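Local coordinates for beta-lactamase OXA-2 (Salmonella typhimurium, PDB 1K38), which hydrolyses the beta-lactam ring of penicillins, including oxacillin, as a class D serine beta-lactamase and so confers antibiotic resistance, at residues K115-L120 / N127-T132; K121-G126 / E161-V166. All blocks are in the same frame, centred on the assembly; numbering follows the deposited sequence.

Contact 1 of 2, residues K115-L120 / N127-T132; sequences KARRYL and NADPST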
ATOM      1  N   LYS A 115      -2.787 -15.253  26.026  1.00 30.89           N
ATOM      2  CA  LYS A 115      -3.385 -14.895  24.749  1.00 29.41           C
ATOM      3  C   LYS A 115      -2.361 -14.997  23.622  1.00 27.67           C
ATOM      4  O   LYS A 115      -2.693 -15.410  22.511  1.00 26.90           O
ATOM      5  CB  LYS A 115      -3.965 -13.479  24.816  1.00 30.93           C
ATOM      6  CG  LYS A 115      -4.966 -13.178  23.715  1.00 34.01           C
ATOM      7  CD  LYS A 115      -5.692 -11.859  23.949  1.00 36.16           C
ATOM      8  CE  LYS A 115      -6.783 -11.653  22.907  1.00 38.58           C
ATOM      9  NZ  LYS A 115      -7.544 -10.385  23.102  1.00 39.91           N
ATOM     10  N   ALA A 116      -1.115 -14.632  23.912  1.00 26.05           N
ATOM     11  CA  ALA A 116      -0.056 -14.701  22.910  1.00 25.40           C
ATOM     12  C   ALA A 116       0.119 -16.143  22.444  1.00 25.53           C
ATOM     13  O   ALA A 116       0.333 -16.398  21.261  1.00 24.38           O
ATOM     14  CB  ALA A 116       1.247 -14.175  23.488  1.00 26.23           C
ATOM     15  N   ARG A 117       0.029 -17.084  23.380  1.00 26.71           N
ATOM     16  CA  ARG A 117       0.161 -18.495  23.046  1.00 26.49           C
ATOM     17  C   ARG A 117      -0.990 -18.930  22.151  1.00 25.81           C
ATOM     18  O   ARG A 117      -0.784 -19.648  21.173  1.00 24.46           O
ATOM     19  CB  ARG A 117       0.179 -19.350  24.317  1.00 29.63           C
ATOM     20  CG  ARG A 117       1.425 -19.170  25.161  1.00 34.04           C
ATOM     21  CD  ARG A 117       1.362 -19.972  26.455  1.00 37.89           C
ATOM     22  NE  ARG A 117       2.565 -19.783  27.264  1.00 40.94           N
ATOM     23  CZ  ARG A 117       3.758 -20.299  26.975  1.00 41.65           C
ATOM     24  NH1 ARG A 117       3.915 -21.048  25.893  1.00 42.61           N
ATOM     25  NH2 ARG A 117       4.795 -20.060  27.767  1.00 42.86           N
ATOM     26  N   ARG A 118      -2.204 -18.496  22.483  1.00 25.21           N
ATOM     27  CA  ARG A 118      -3.370 -18.853  21.684  1.00 25.97           C
ATOM     28  C   ARG A 118      -3.269 -18.287  20.269  1.00 24.17           C
ATOM     29  O   ARG A 118      -3.588 -18.973  19.302  1.00 23.76           O
ATOM     30  CB  ARG A 118      -4.657 -18.359  22.350  1.00 28.66           C
ATOM     31  CG  ARG A 118      -5.077 -19.179  23.564  1.00 35.12           C
ATOM     32  CD  ARG A 118      -6.515 -18.883  23.968  1.00 38.27           C
ATOM     33  NE  ARG A 118      -6.682 -17.530  24.497  1.00 42.42           N
ATOM     34  CZ  ARG A 118      -6.193 -17.118  25.661  1.00 44.35           C
ATOM     35  NH1 ARG A 118      -5.504 -17.952  26.428  1.00 46.88           N
ATOM     36  NH2 ARG A 118      -6.393 -15.869  26.062  1.00 45.80           N
ATOM     37  N   TYR A 119      -2.826 -17.038  20.153  1.00 23.94           N
ATOM     38  CA  TYR A 119      -2.681 -16.410  18.840  1.00 21.80           C
ATOM     39  C   TYR A 119      -1.648 -17.150  17.999  1.00 21.12           C
ATOM     40  O   TYR A 119      -1.884 -17.445  16.824  1.00 20.73           O
ATOM     41  CB  TYR A 119      -2.242 -14.949  18.975  1.00 21.37           C
ATOM     42  CG  TYR A 119      -3.346 -13.964  19.280  1.00 20.06           C
ATOM     43  CD1 TYR A 119      -4.534 -13.967  18.550  1.00 21.93           C
ATOM     44  CD2 TYR A 119      -3.175 -12.984  20.255  1.00 20.86           C
ATOM     45  CE1 TYR A 119      -5.524 -13.012  18.784  1.00 20.49           C
ATOM     46  CE2 TYR A 119      -4.155 -12.026  20.496  1.00 20.46           C
ATOM     47  CZ  TYR A 119      -5.323 -12.046  19.757  1.00 21.28           C
ATOM     48  OH  TYR A 119      -6.282 -11.088  19.987  1.00 21.13           O
ATOM     49  N   LEU A 120      -0.499 -17.447  18.601  1.00 20.39           N
ATOM     50  CA  LEU A 120       0.565 -18.147  17.889  1.00 22.07           C
ATOM     51  C   LEU A 120       0.102 -19.517  17.423  1.00 22.44           C
ATOM     52  O   LEU A 120       0.442 -19.957  16.324  1.00 21.24           O
ATOM     53  CB  LEU A 120       1.802 -18.283  18.784  1.00 22.15           C
ATOM     54  CG  LEU A 120       2.624 -17.005  18.981  1.00 21.40           C
ATOM     55  CD1 LEU A 120       3.610 -17.181  20.135  1.00 20.52           C
ATOM     56  CD2 LEU A 120       3.357 -16.680  17.685  1.00 22.07           C
ATOM     57  N   ASN A 127       7.485 -22.488  16.115  1.00 19.17           N
ATOM     58  CA  ASN A 127       7.267 -23.367  17.256  1.00 20.99           C
ATOM     59  C   ASN A 127       6.162 -22.832  18.168  1.00 22.05           C
ATOM     60  O   ASN A 127       5.826 -23.447  19.182  1.00 22.91           O
ATOM     61  CB  ASN A 127       8.570 -23.582  18.045  1.00 19.74           C
ATOM     62  CG  ASN A 127       9.152 -22.295  18.601  1.00 21.85           C
ATOM     63  OD1 ASN A 127       8.509 -21.244  18.591  1.00 20.06           O
ATOM     64  ND2 ASN A 127      10.380 -22.378  19.100  1.00 21.79           N
ATOM     65  N   ALA A 128       5.599 -21.687  17.788  1.00 21.19           N
ATOM     66  CA  ALA A 128       4.514 -21.047  18.531  1.00 22.96           C
ATOM     67  C   ALA A 128       4.746 -21.003  20.038  1.00 24.49           C
ATOM     68  O   ALA A 128       3.810 -21.182  20.818  1.00 25.57           O
ATOM     69  CB  ALA A 128       3.203 -21.763  18.231  1.00 23.23           C
ATOM     70  N   ASP A 129       5.985 -20.739  20.443  1.00 24.89           N
ATOM     71  CA  ASP A 129       6.340 -20.693  21.860  1.00 26.81           C
ATOM     72  C   ASP A 129       6.749 -19.290  22.310  1.00 27.23           C
ATOM     73  O   ASP A 129       7.853 -18.836  22.017  1.00 27.19           O
ATOM     74  CB  ASP A 129       7.492 -21.661  22.125  1.00 26.90           C
ATOM     75  CG  ASP A 129       7.729 -21.894  23.602  1.00 29.19           C
ATOM     76  OD1 ASP A 129       7.495 -20.962  24.397  1.00 29.18           O
ATOM     77  OD2 ASP A 129       8.159 -23.009  23.962  1.00 30.86           O
ATOM     78  N   PRO A 130       5.862 -18.588  23.035  1.00 27.26           N
ATOM     79  CA  PRO A 130       6.171 -17.236  23.506  1.00 27.81           C
ATOM     80  C   PRO A 130       6.828 -17.177  24.886  1.00 29.58           C
ATOM     81  O   PRO A 130       6.848 -16.120  25.519  1.00 29.44           O
ATOM     82  CB  PRO A 130       4.810 -16.562  23.494  1.00 28.03           C
ATOM     83  CG  PRO A 130       3.934 -17.661  23.982  1.00 27.84           C
ATOM     84  CD  PRO A 130       4.427 -18.879  23.210  1.00 27.14           C
ATOM     85  N   SER A 131       7.354 -18.303  25.357  1.00 30.58           N
ATOM     86  CA  SER A 131       8.017 -18.330  26.656  1.00 33.85           C
ATOM     87  C   SER A 131       9.180 -17.344  26.609  1.00 36.17           C
ATOM     88  O   SER A 131       9.862 -17.234  25.589  1.00 36.35           O
ATOM     89  CB  SER A 131       8.539 -19.736  26.962  1.00 32.62           C
ATOM     90  OG  SER A 131       7.480 -20.677  27.003  1.00 32.70           O
ATOM     91  N   THR A 132       9.401 -16.623  27.704  1.00 39.32           N
ATOM     92  CA  THR A 132      10.483 -15.646  27.752  1.00 42.24           C
ATOM     93  C   THR A 132      10.870 -15.293  29.183  1.00 44.26           C
ATOM     94  O   THR A 132      10.057 -15.398  30.100  1.00 46.45           O
ATOM     95  CB  THR A 132      10.088 -14.354  27.003  1.00 43.24           C
ATOM     96  OG1 THR A 132      11.158 -13.406  27.078  1.00 43.91           O
ATOM     97  CG2 THR A 132       8.833 -13.740  27.609  1.00 43.11           C
TER
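R117 lies roughly perpendicular to P130 where the returning loop 127-132 runs back along helix 113-122. The arginine chain is extended from CG to NE, so its CG crosses the proline ring at the CG-CD edge and the guanidinium ends beside S131, with P130 CG lying over one face toward the rim. At the guanidinium edge R117 NH2 donates to S131 OG over 2.9 Å, nearly straight at 164° and close to the guanidinium plane. S131 OG in turn donates a hydrogen bond to D129 OD1 at 2.6 Å, on the syn lone pair. D129 OD1 also accepts from S131 N at 2.8 Å, which closes an Asx turn, the donor lying almost along the C-O axis. Two donors thus fix the carboxylate, while the ion pair of D129 OD1 with R117 NH1 is long at 3.9 Å; the stronger salt bridge of R117 is from NE to D113, one turn back on the helix. Apart from this polar edge the contact is apolar. L120 and P130 lie side by side, running opposite ways, L120 CD1 reaching P130 CD at 3.6 Å, and L120 CB rests on A128 CB at 3.8 Å. A second Asx turn, D129 N to N127 OD1, shapes the loop's start. L120 also touches F60 of helix 56-64, and the loop's backbone bonds from N127 to A144 and from S131 to S142, ahead of helix 147-158.

Contact 2 of 2, residues K121-G126 / E161-V166; sequences KKIDYG and ELPFRV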
ATOM      1  N   LYS A 121      -0.689 -20.184  18.256  1.00 23.35           N
ATOM      2  CA  LYS A 121      -1.195 -21.504  17.917  1.00 25.79           C
ATOM      3  C   LYS A 121      -2.211 -21.435  16.780  1.00 25.50           C
ATOM      4  O   LYS A 121      -2.216 -22.290  15.895  1.00 25.98           O
ATOM      5  CB  LYS A 121      -1.835 -22.159  19.145  1.00 28.47           C
ATOM      6  CG  LYS A 121      -2.203 -23.623  18.944  1.00 32.59           C
ATOM      7  CD  LYS A 121      -2.874 -24.216  20.180  1.00 36.11           C
ATOM      8  CE  LYS A 121      -4.331 -23.778  20.303  1.00 37.44           C
ATOM      9  NZ  LYS A 121      -4.502 -22.297  20.375  1.00 40.27           N
ATOM     10  N   LYS A 122      -3.063 -20.412  16.790  1.00 25.25           N
ATOM     11  CA  LYS A 122      -4.076 -20.290  15.747  1.00 26.20           C
ATOM     12  C   LYS A 122      -3.491 -20.017  14.362  1.00 24.54           C
ATOM     13  O   LYS A 122      -4.132 -20.309  13.356  1.00 24.37           O
ATOM     14  CB  LYS A 122      -5.112 -19.219  16.119  1.00 28.92           C
ATOM     15  CG  LYS A 122      -4.646 -17.779  16.012  1.00 31.95           C
ATOM     16  CD  LYS A 122      -5.580 -16.849  16.783  1.00 35.32           C
ATOM     17  CE  LYS A 122      -7.040 -17.038  16.383  1.00 34.46           C
ATOM     18  NZ  LYS A 122      -7.972 -16.264  17.263  1.00 35.77           N
ATOM     19  N   ILE A 123      -2.282 -19.461  14.299  1.00 22.80           N
ATOM     20  CA  ILE A 123      -1.663 -19.218  12.998  1.00 21.92           C
ATOM     21  C   ILE A 123      -0.516 -20.193  12.739  1.00 22.07           C
ATOM     22  O   ILE A 123       0.196 -20.063  11.747  1.00 21.45           O
ATOM     23  CB  ILE A 123      -1.137 -17.764  12.841  1.00 20.06           C
ATOM     24  CG1 ILE A 123      -0.086 -17.448  13.905  1.00 20.07           C
ATOM     25  CG2 ILE A 123      -2.297 -16.780  12.930  1.00 21.87           C
ATOM     26  CD1 ILE A 123       0.630 -16.121  13.669  1.00 18.73           C
ATOM     27  N   ASP A 124      -0.345 -21.164  13.636  1.00 22.44           N
ATOM     28  CA  ASP A 124       0.697 -22.183  13.496  1.00 23.71           C
ATOM     29  C   ASP A 124       2.017 -21.542  13.072  1.00 22.35           C
ATOM     30  O   ASP A 124       2.638 -21.954  12.091  1.00 23.38           O
ATOM     31  CB  ASP A 124       0.238 -23.218  12.461  1.00 26.45           C
ATOM     32  CG  ASP A 124       1.196 -24.382  12.322  1.00 28.73           C
ATOM     33  OD1 ASP A 124       1.649 -24.909  13.358  1.00 30.74           O
ATOM     34  OD2 ASP A 124       1.480 -24.777  11.170  1.00 31.37           O
ATOM     35  N   TYR A 125       2.441 -20.541  13.839  1.00 20.12           N
ATOM     36  CA  TYR A 125       3.660 -19.784  13.555  1.00 18.29           C
ATOM     37  C   TYR A 125       4.921 -20.364  14.200  1.00 17.68           C
ATOM     38  O   TYR A 125       5.150 -20.204  15.398  1.00 18.22           O
ATOM     39  CB  TYR A 125       3.445 -18.332  14.003  1.00 17.44           C
ATOM     40  CG  TYR A 125       4.532 -17.353  13.610  1.00 15.99           C
ATOM     41  CD1 TYR A 125       5.653 -17.162  14.413  1.00 16.93           C
ATOM     42  CD2 TYR A 125       4.409 -16.579  12.457  1.00 15.39           C
ATOM     43  CE1 TYR A 125       6.623 -16.212  14.082  1.00 15.87           C
ATOM     44  CE2 TYR A 125       5.368 -15.635  12.117  1.00 14.39           C
ATOM     45  CZ  TYR A 125       6.469 -15.452  12.932  1.00 15.51           C
ATOM     46  OH  TYR A 125       7.396 -14.489  12.606  1.00 15.11           O
ATOM     47  N   GLY A 126       5.740 -21.028  13.389  1.00 16.47           N
ATOM     48  CA  GLY A 126       6.968 -21.620  13.902  1.00 17.25           C
ATOM     49  C   GLY A 126       6.690 -22.569  15.052  1.00 19.07           C
ATOM     50  O   GLY A 126       5.757 -23.368  14.983  1.00 20.47           O
ATOM     51  N   GLU A 161      -6.050 -15.104   4.282  1.00 17.35           N
ATOM     52  CA  GLU A 161      -6.451 -16.380   4.877  1.00 18.14           C
ATOM     53  C   GLU A 161      -6.166 -16.553   6.364  1.00 17.84           C
ATOM     54  O   GLU A 161      -6.494 -17.594   6.936  1.00 19.35           O
ATOM     55  CB  GLU A 161      -5.787 -17.535   4.130  1.00 21.19           C
ATOM     56  CG  GLU A 161      -6.048 -17.556   2.646  1.00 25.30           C
ATOM     57  CD  GLU A 161      -5.303 -18.679   1.955  1.00 28.80           C
ATOM     58  OE1 GLU A 161      -4.168 -18.988   2.377  1.00 30.56           O
ATOM     59  OE2 GLU A 161      -5.846 -19.244   0.987  1.00 29.99           O
ATOM     60  N   LEU A 162      -5.546 -15.563   6.995  1.00 16.78           N
ATOM     61  CA  LEU A 162      -5.260 -15.687   8.419  1.00 15.92           C
ATOM     62  C   LEU A 162      -6.548 -15.474   9.211  1.00 16.33           C
ATOM     63  O   LEU A 162      -7.463 -14.783   8.755  1.00 15.12           O
ATOM     64  CB  LEU A 162      -4.193 -14.676   8.841  1.00 16.97           C
ATOM     65  CG  LEU A 162      -2.804 -14.890   8.226  1.00 15.70           C
ATOM     66  CD1 LEU A 162      -1.902 -13.732   8.620  1.00 15.82           C
ATOM     67  CD2 LEU A 162      -2.205 -16.219   8.692  1.00 17.15           C
ATOM     68  N   PRO A 163      -6.640 -16.074  10.408  1.00 16.48           N
ATOM     69  CA  PRO A 163      -7.822 -15.953  11.267  1.00 16.42           C
ATOM     70  C   PRO A 163      -7.916 -14.624  12.011  1.00 16.11           C
ATOM     71  O   PRO A 163      -8.009 -14.585  13.242  1.00 17.47           O
ATOM     72  CB  PRO A 163      -7.670 -17.135  12.215  1.00 16.92           C
ATOM     73  CG  PRO A 163      -6.190 -17.179  12.417  1.00 18.19           C
ATOM     74  CD  PRO A 163      -5.649 -16.989  11.007  1.00 16.39           C
ATOM     75  N   PHE A 164      -7.896 -13.535  11.248  1.00 15.79           N
ATOM     76  CA  PHE A 164      -7.996 -12.184  11.787  1.00 16.00           C
ATOM     77  C   PHE A 164      -8.896 -11.399  10.844  1.00 15.18           C
ATOM     78  O   PHE A 164      -9.085 -11.798   9.697  1.00 15.58           O
ATOM     79  CB  PHE A 164      -6.619 -11.514  11.828  1.00 17.19           C
ATOM     80  CG  PHE A 164      -5.672 -12.132  12.811  1.00 18.35           C
ATOM     81  CD1 PHE A 164      -5.748 -11.817  14.163  1.00 18.74           C
ATOM     82  CD2 PHE A 164      -4.721 -13.054  12.391  1.00 20.24           C
ATOM     83  CE1 PHE A 164      -4.891 -12.415  15.083  1.00 20.88           C
ATOM     84  CE2 PHE A 164      -3.862 -13.657  13.302  1.00 21.71           C
ATOM     85  CZ  PHE A 164      -3.948 -13.337  14.650  1.00 20.96           C
ATOM     86  N   ARG A 165      -9.452 -10.293  11.327  1.00 16.18           N
ATOM     87  CA  ARG A 165     -10.306  -9.452  10.493  1.00 15.82           C
ATOM     88  C   ARG A 165      -9.549  -9.112   9.218  1.00 16.90           C
ATOM     89  O   ARG A 165      -8.363  -8.777   9.273  1.00 14.47           O
ATOM     90  CB  ARG A 165     -10.647  -8.139  11.205  1.00 18.24           C
ATOM     91  CG  ARG A 165     -11.490  -8.275  12.457  1.00 19.69           C
ATOM     92  CD  ARG A 165     -11.669  -6.913  13.113  1.00 23.60           C
ATOM     93  NE  ARG A 165     -12.467  -6.980  14.334  1.00 26.73           N
ATOM     94  CZ  ARG A 165     -13.656  -6.405  14.484  1.00 28.80           C
ATOM     95  NH1 ARG A 165     -14.194  -5.715  13.486  1.00 28.95           N
ATOM     96  NH2 ARG A 165     -14.309  -6.522  15.635  1.00 30.11           N
ATOM     97  N   VAL A 166     -10.224  -9.185   8.078  1.00 15.98           N
ATOM     98  CA  VAL A 166      -9.566  -8.850   6.824  1.00 15.66           C
ATOM     99  C   VAL A 166      -9.062  -7.404   6.878  1.00 16.38           C
ATOM    100  O   VAL A 166      -8.010  -7.089   6.314  1.00 15.12           O
ATOM    101  CB  VAL A 166     -10.514  -9.053   5.622  1.00 15.08           C
ATOM    102  CG1 VAL A 166      -9.922  -8.423   4.359  1.00 16.94           C
ATOM    103  CG2 VAL A 166     -10.736 -10.544   5.404  1.00 15.04           C
TER
HETATM  104  O   HOH W   1      -8.040 -13.674  15.945  1.00 25.76           O
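The methyl I123 CG2 makes the central touches: it meets the F164 ring at its edge, 3.5 Å from F164 CE2, and packs against the proline at 3.9 Å from P163 CD. The I123 side chain runs roughly perpendicular to those of P163 and F164; its CG2 is anti to the carbonyl carbon, while CG1 takes the crowded place between N and C (chi1 60°). L162 CD2 adds a looser touch to I123 CG2 at 4.3 Å. Alongside, K122 runs antiparallel to P163, K122 CG lying 4.0 Å from P163 CG. Its chain bends at chi3 (-53°), and K122 NZ donates to a water at 2.9 Å that in turn donates a hydrogen bond to P163 O; the ammonium is too far from the F164 ring for more than a weak cation-pi attraction. I123 is where helix 113-122 ends in a Schellman motif, with D124 at positive phi as C-prime residue and D124 N bonded to K121 O. In the other segment, P163 centres an inverse gamma turn that leads to R165, the N-cap residue of helix 166-175. Farther out, L162 N bonds to Q169 of that helix, L162 packs on F153 and L157 of helix 147-158, and I123 leans on P56 of helix 56-64.

How the contacts relate
Contacts 1 and 2 share helix 113-122, and their segments alternate along the chain: the helix body packs against the loop 127-132, and its C-terminal end meets the turn 161-166. Their centres lie about 12 Å apart. The joint between them is direct, with Y125 N 3.2 Å from L120 O, a probable hydrogen bond belonging to the Schellman ending, and Y119 CE1 packing 3.8 Å from F164 CE1. Neither contact includes an active-site residue, but Y125 packs edge-to-face on F53 and touches T52, the two residues following S51, the predicted acyl-ester nucleophile, and preceding K54, the lysine found as N6-carboxylysine.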